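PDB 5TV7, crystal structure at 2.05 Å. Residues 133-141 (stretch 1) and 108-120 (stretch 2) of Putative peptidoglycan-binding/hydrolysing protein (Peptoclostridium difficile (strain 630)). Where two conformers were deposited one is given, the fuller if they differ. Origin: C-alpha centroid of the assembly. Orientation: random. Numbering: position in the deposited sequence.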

ATOM      1  N   GLY A 133      -0.279   3.556   6.004  1.00 40.52           N
ATOM      2  CA  GLY A 133      -0.311   4.744   5.153  1.00 39.63           C
ATOM      3  C   GLY A 133       0.225   4.294   3.812  1.00 38.15           C
ATOM      4  O   GLY A 133       1.180   3.506   3.766  1.00 39.17           O
ATOM      5  N   ILE A 134      -0.388   4.747   2.720  1.00 36.19           N
ATOM      6  CA  ILE A 134       0.077   4.365   1.387  1.00 34.00           C
ATOM      7  C   ILE A 134       0.995   5.458   0.858  1.00 34.18           C
ATOM      8  O   ILE A 134       0.582   6.324   0.075  1.00 34.32           O
ATOM      9  CB  ILE A 134      -1.099   4.091   0.438  1.00 33.18           C
ATOM     10  CG1 ILE A 134      -2.005   3.013   1.050  1.00 32.55           C
ATOM     11  CG2 ILE A 134      -0.578   3.674  -0.936  1.00 32.76           C
ATOM     12  CD1 ILE A 134      -3.354   2.900   0.387  1.00 33.30           C
ATOM     13  N   ASP A 135       2.248   5.409   1.314  1.00 34.67           N
ATOM     14  CA  ASP A 135       3.271   6.409   0.958  1.00 36.29           C
ATOM     15  C   ASP A 135       4.573   5.820   0.438  1.00 35.30           C
ATOM     16  O   ASP A 135       5.577   6.513   0.397  1.00 34.99           O
ATOM     17  CB  ASP A 135       3.574   7.290   2.175  1.00 39.40           C
ATOM     18  CG  ASP A 135       4.155   6.506   3.366  1.00 39.72           C
ATOM     19  OD1 ASP A 135       4.343   5.258   3.287  1.00 38.02           O
ATOM     20  OD2 ASP A 135       4.416   7.164   4.398  1.00 41.78           O
ATOM     21  N   SER A 136       4.568   4.531   0.089  1.00 33.63           N
ATOM     22  CA  SER A 136       5.765   3.859  -0.449  1.00 34.15           C
ATOM     23  C   SER A 136       6.910   3.652   0.539  1.00 34.78           C
ATOM     24  O   SER A 136       7.958   3.208   0.112  1.00 35.54           O
ATOM     25  CB  SER A 136       6.333   4.599  -1.687  1.00 35.92           C
ATOM     26  OG  SER A 136       5.331   4.849  -2.638  1.00 36.45           O
ATOM     27  N   SER A 137       6.736   3.985   1.826  1.00 34.91           N
ATOM     28  CA  SER A 137       7.777   3.748   2.839  1.00 35.41           C
ATOM     29  C   SER A 137       7.322   2.666   3.831  1.00 33.05           C
ATOM     30  O   SER A 137       6.262   2.773   4.438  1.00 31.33           O
ATOM     31  CB  SER A 137       8.152   5.030   3.569  1.00 38.56           C
ATOM     32  OG  SER A 137       8.982   5.839   2.749  1.00 42.01           O
ATOM     33  N   PHE A 138       8.146   1.637   3.968  1.00 32.14           N
ATOM     34  CA  PHE A 138       7.861   0.476   4.814  1.00 31.70           C
ATOM     35  C   PHE A 138       8.305   0.791   6.249  1.00 32.81           C
ATOM     36  O   PHE A 138       9.452   0.525   6.641  1.00 32.91           O
ATOM     37  CB  PHE A 138       8.613  -0.741   4.251  1.00 30.68           C
ATOM     38  CG  PHE A 138       8.093  -2.086   4.712  1.00 29.81           C
ATOM     39  CD1 PHE A 138       7.782  -2.340   6.040  1.00 29.76           C
ATOM     40  CD2 PHE A 138       8.024  -3.148   3.804  1.00 29.73           C
ATOM     41  CE1 PHE A 138       7.352  -3.590   6.439  1.00 28.79           C
ATOM     42  CE2 PHE A 138       7.589  -4.396   4.200  1.00 28.67           C
ATOM     43  CZ  PHE A 138       7.251  -4.616   5.521  1.00 28.17           C
ATOM     44  N   GLY A 139       7.390   1.381   7.017  1.00 32.87           N
ATOM     45  CA  GLY A 139       7.638   1.718   8.416  1.00 34.39           C
ATOM     46  C   GLY A 139       6.914   0.768   9.351  1.00 34.27           C
ATOM     47  O   GLY A 139       6.506  -0.327   8.956  1.00 31.00           O
ATOM     48  N   SER A 140       6.725   1.211  10.588  1.00 36.13           N
ATOM     49  CA  SER A 140       6.102   0.390  11.625  1.00 37.28           C
ATOM     50  C   SER A 140       4.679  -0.066  11.341  1.00 36.17           C
ATOM     51  O   SER A 140       4.336  -1.203  11.643  1.00 35.90           O
ATOM     52  CB  SER A 140       6.142   1.124  12.962  1.00 39.74           C
ATOM     53  OG  SER A 140       7.490   1.384  13.302  1.00 43.90           O
ATOM     54  N   LYS A 141       3.853   0.814  10.784  1.00 36.47           N
ATOM     55  CA  LYS A 141       2.475   0.455  10.483  1.00 37.30           C
ATOM     56  C   LYS A 141       2.389  -0.634   9.444  1.00 33.88           C
ATOM     57  O   LYS A 141       1.554  -1.525   9.573  1.00 32.90           O
ATOM     58  CB  LYS A 141       1.646   1.664  10.063  1.00 41.33           C
ATOM     59  CG  LYS A 141       1.384   2.612  11.221  1.00 46.73           C
ATOM     60  CD  LYS A 141       0.418   3.727  10.867  1.00 51.76           C
ATOM     61  CE  LYS A 141      -0.968   3.192  10.508  1.00 52.98           C
ATOM     62  NZ  LYS A 141      -1.972   4.294  10.386  1.00 56.77           N
TER
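Stretch 2 (108-120) VIRKGNSGKEVKA

Stretch 2 lies along stretch 1 as an extended loop with a turn, then enters a helix at Lys116. The two run antiparallel: Phe138 sits by Lys111, Ser137 by Ser114 and Ser136 by Lys119. Ser137 and Ser114 form a single beta bridge, with CA atoms 4.4 Å apart. Three backbone hydrogen bonds hold the register. Gly112 N donates to Phe138 O at 2.9 Å, Phe138 N to Asn113 O at 2.9 Å, and Gly115 N to Ser136 O at 3.0 Å.

A type II turn runs from Arg110 to Asn113, closed by Asn113 N to Arg110 O at 3.1 Å. Gly112 has phi 112°, where a CB would jam against the preceding carbonyl. The Asn113 side chain, chi1 m, braces the turn by accepting from Arg110 N at its OD1, 3.0 Å away. Gly115, also at backbone angles that call for glycine, is at the N-cap position, right before the helix that begins at Lys116.

Phe138 points toward stretch 2 with chi1 t. One face of its ring is covered by Arg110 O, 3.3 Å from Phe138 CG, and by Lys111 N. Val118 CG2 lies at the ring edge. Val118, chi1 t, also points across, and its CG1 is 4.0 Å from Phe138 CB. Ile109 CG1 adds an apolar contact to Phe138 CE2 at 4.2 Å.

Lys111 is extended, all four chi angles t. Its CB points away overall, yet the chain runs alongside stretch 1, and NZ donates to Ser140 OG at 3.1 Å. Ser137 and Ser114 both take chi1 m, which leaves Ser137 OG 3.0 Å from Ser114 OG, a hydrogen bond. Lys119 is likewise all t. Its CB packs 3.5 Å from Ser136 OG, while its end leads away to a partner elsewhere in the structure. Asp135, chi1 p, brings OD1 to 3.1 Å from Ser137 N, a hydrogen bond within stretch 1.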

ATOM      1  N   VAL A 108      12.034  -9.167  -2.328  1.00 37.27           N
ATOM      2  CA  VAL A 108      11.788  -9.214  -0.905  1.00 36.57           C
ATOM      3  C   VAL A 108      11.848  -7.784  -0.381  1.00 36.03           C
ATOM      4  O   VAL A 108      12.822  -7.076  -0.650  1.00 38.33           O
ATOM      5  CB  VAL A 108      12.823 -10.108  -0.192  1.00 37.99           C
ATOM      6  CG1 VAL A 108      12.621 -10.071   1.313  1.00 38.70           C
ATOM      7  CG2 VAL A 108      12.710 -11.543  -0.689  1.00 39.07           C
ATOM      8  N   ILE A 109      10.794  -7.332   0.305  1.00 32.67           N
ATOM      9  CA  ILE A 109      10.827  -6.010   0.961  1.00 32.79           C
ATOM     10  C   ILE A 109      10.603  -6.157   2.466  1.00 32.33           C
ATOM     11  O   ILE A 109       9.949  -7.102   2.923  1.00 31.68           O
ATOM     12  CB  ILE A 109       9.874  -4.964   0.341  1.00 32.36           C
ATOM     13  CG1 ILE A 109       8.458  -5.493   0.254  1.00 31.59           C
ATOM     14  CG2 ILE A 109      10.379  -4.566  -1.041  1.00 34.23           C
ATOM     15  CD1 ILE A 109       7.455  -4.476  -0.250  1.00 31.50           C
ATOM     16  N   ARG A 110      11.135  -5.204   3.224  0.50 32.74           N
ATOM     17  CA  ARG A 110      11.043  -5.231   4.674  0.50 33.08           C
ATOM     18  C   ARG A 110      11.132  -3.828   5.249  0.50 33.68           C
ATOM     19  O   ARG A 110      11.343  -2.851   4.515  0.50 33.38           O
ATOM     20  CB  ARG A 110      12.166  -6.104   5.215  0.50 34.68           C
ATOM     21  CG  ARG A 110      13.524  -5.712   4.671  0.50 36.35           C
ATOM     22  CD  ARG A 110      14.570  -6.748   5.018  0.50 38.35           C
ATOM     23  NE  ARG A 110      14.775  -6.879   6.454  0.50 39.17           N
ATOM     24  CZ  ARG A 110      15.569  -7.789   7.002  0.50 40.21           C
ATOM     25  NH1 ARG A 110      16.226  -8.638   6.230  0.50 40.66           N
ATOM     26  NH2 ARG A 110      15.705  -7.846   8.317  0.50 40.94           N
ATOM     27  N   LYS A 111      10.974  -3.731   6.565  1.00 33.89           N
ATOM     28  CA  LYS A 111      11.016  -2.437   7.243  1.00 35.70           C
ATOM     29  C   LYS A 111      12.310  -1.683   6.915  1.00 36.64           C
ATOM     30  O   LYS A 111      13.403  -2.237   7.024  1.00 36.97           O
ATOM     31  CB  LYS A 111      10.840  -2.590   8.758  1.00 37.86           C
ATOM     32  CG  LYS A 111      10.739  -1.248   9.468  1.00 40.49           C
ATOM     33  CD  LYS A 111      10.436  -1.393  10.937  1.00 42.68           C
ATOM     34  CE  LYS A 111      10.280  -0.019  11.561  1.00 45.62           C
ATOM     35  NZ  LYS A 111      10.133  -0.138  13.032  1.00 48.36           N
ATOM     36  N   GLY A 112      12.157  -0.438   6.469  1.00 36.11           N
ATOM     37  CA  GLY A 112      13.280   0.382   6.059  1.00 37.96           C
ATOM     38  C   GLY A 112      13.300   0.666   4.564  1.00 37.39           C
ATOM     39  O   GLY A 112      13.803   1.701   4.142  1.00 38.34           O
ATOM     40  N   ASN A 113      12.757  -0.250   3.766  1.00 36.56           N
ATOM     41  CA  ASN A 113      12.710  -0.092   2.312  1.00 36.77           C
ATOM     42  C   ASN A 113      11.669   0.938   1.880  1.00 37.17           C
ATOM     43  O   ASN A 113      10.718   1.238   2.610  1.00 36.15           O
ATOM     44  CB  ASN A 113      12.319  -1.408   1.618  1.00 36.23           C
ATOM     45  CG  ASN A 113      13.356  -2.516   1.760  1.00 37.65           C
ATOM     46  OD1 ASN A 113      13.049  -3.682   1.513  1.00 37.14           O
ATOM     47  ND2 ASN A 113      14.568  -2.170   2.138  1.00 39.77           N
ATOM     48  N   SER A 114      11.885   1.498   0.689  0.50 38.53           N
ATOM     49  CA  SER A 114      10.981   2.476   0.071  0.50 39.43           C
ATOM     50  C   SER A 114      10.987   2.296  -1.445  0.50 39.29           C
ATOM     51  O   SER A 114      12.029   2.002  -2.022  0.50 40.40           O
ATOM     52  CB  SER A 114      11.388   3.910   0.417  0.50 41.74           C
ATOM     53  OG  SER A 114      11.223   4.168   1.797  0.50 43.32           O
ATOM     54  N   GLY A 115       9.832   2.488  -2.086  1.00 38.21           N
ATOM     55  CA  GLY A 115       9.718   2.315  -3.534  1.00 38.87           C
ATOM     56  C   GLY A 115       8.393   1.766  -3.984  1.00 37.59           C
ATOM     57  O   GLY A 115       7.455   1.635  -3.183  1.00 35.76           O
ATOM     58  N   LYS A 116       8.319   1.417  -5.264  0.50 37.70           N
ATOM     59  CA  LYS A 116       7.076   0.946  -5.867  0.50 37.48           C
ATOM     60  C   LYS A 116       6.578  -0.392  -5.326  0.50 35.36           C
ATOM     61  O   LYS A 116       5.371  -0.612  -5.284  0.50 35.17           O
ATOM     62  CB  LYS A 116       7.202   0.901  -7.394  0.50 38.80           C
ATOM     63  CG  LYS A 116       8.068  -0.216  -7.937  0.50 39.55           C
ATOM     64  CD  LYS A 116       8.292  -0.028  -9.432  0.50 41.91           C
ATOM     65  CE  LYS A 116       8.899  -1.266 -10.071  0.50 42.74           C
ATOM     66  NZ  LYS A 116      10.144  -1.706  -9.388  0.50 43.42           N
ATOM     67  N   GLU A 117       7.484  -1.283  -4.924  1.00 35.17           N
ATOM     68  CA  GLU A 117       7.065  -2.556  -4.337  1.00 34.19           C
ATOM     69  C   GLU A 117       6.343  -2.308  -3.021  1.00 31.68           C
ATOM     70  O   GLU A 117       5.322  -2.930  -2.743  1.00 29.47           O
ATOM     71  CB  GLU A 117       8.230  -3.519  -4.094  1.00 35.90           C
ATOM     72  CG  GLU A 117       8.903  -4.073  -5.334  1.00 37.68           C
ATOM     73  CD  GLU A 117       9.872  -3.117  -5.988  1.00 40.53           C
ATOM     74  OE1 GLU A 117      10.203  -2.053  -5.399  1.00 41.09           O
ATOM     75  OE2 GLU A 117      10.304  -3.438  -7.118  1.00 44.46           O
ATOM     76  N   VAL A 118       6.877  -1.390  -2.229  1.00 30.46           N
ATOM     77  CA  VAL A 118       6.263  -1.033  -0.955  1.00 28.86           C
ATOM     78  C   VAL A 118       4.860  -0.462  -1.204  1.00 28.63           C
ATOM     79  O   VAL A 118       3.892  -0.863  -0.533  1.00 27.78           O
ATOM     80  CB  VAL A 118       7.147  -0.047  -0.158  1.00 30.05           C
ATOM     81  CG1 VAL A 118       6.431   0.439   1.094  1.00 30.82           C
ATOM     82  CG2 VAL A 118       8.456  -0.714   0.221  1.00 30.39           C
ATOM     83  N   LYS A 119       4.740   0.435  -2.189  1.00 28.90           N
ATOM     84  CA  LYS A 119       3.445   1.029  -2.520  1.00 29.43           C
ATOM     85  C   LYS A 119       2.424  -0.034  -2.888  1.00 27.67           C
ATOM     86  O   LYS A 119       1.293  -0.010  -2.394  1.00 26.54           O
ATOM     87  CB  LYS A 119       3.569   2.024  -3.668  1.00 32.93           C
ATOM     88  CG  LYS A 119       2.259   2.733  -4.006  1.00 34.94           C
ATOM     89  CD  LYS A 119       2.458   3.739  -5.115  1.00 38.24           C
ATOM     90  CE  LYS A 119       1.129   4.327  -5.522  1.00 41.76           C
ATOM     91  NZ  LYS A 119       1.293   5.288  -6.645  1.00 46.11           N
ATOM     92  N   ALA A 120       2.840  -0.979  -3.729  1.00 26.94           N
ATOM     93  CA  ALA A 120       1.964  -2.054  -4.171  1.00 27.69           C
ATOM     94  C   ALA A 120       1.462  -2.870  -2.990  1.00 26.55           C
ATOM     95  O   ALA A 120       0.268  -3.163  -2.896  1.00 26.91           O
ATOM     96  CB  ALA A 120       2.677  -2.951  -5.171  1.00 28.61           C
TER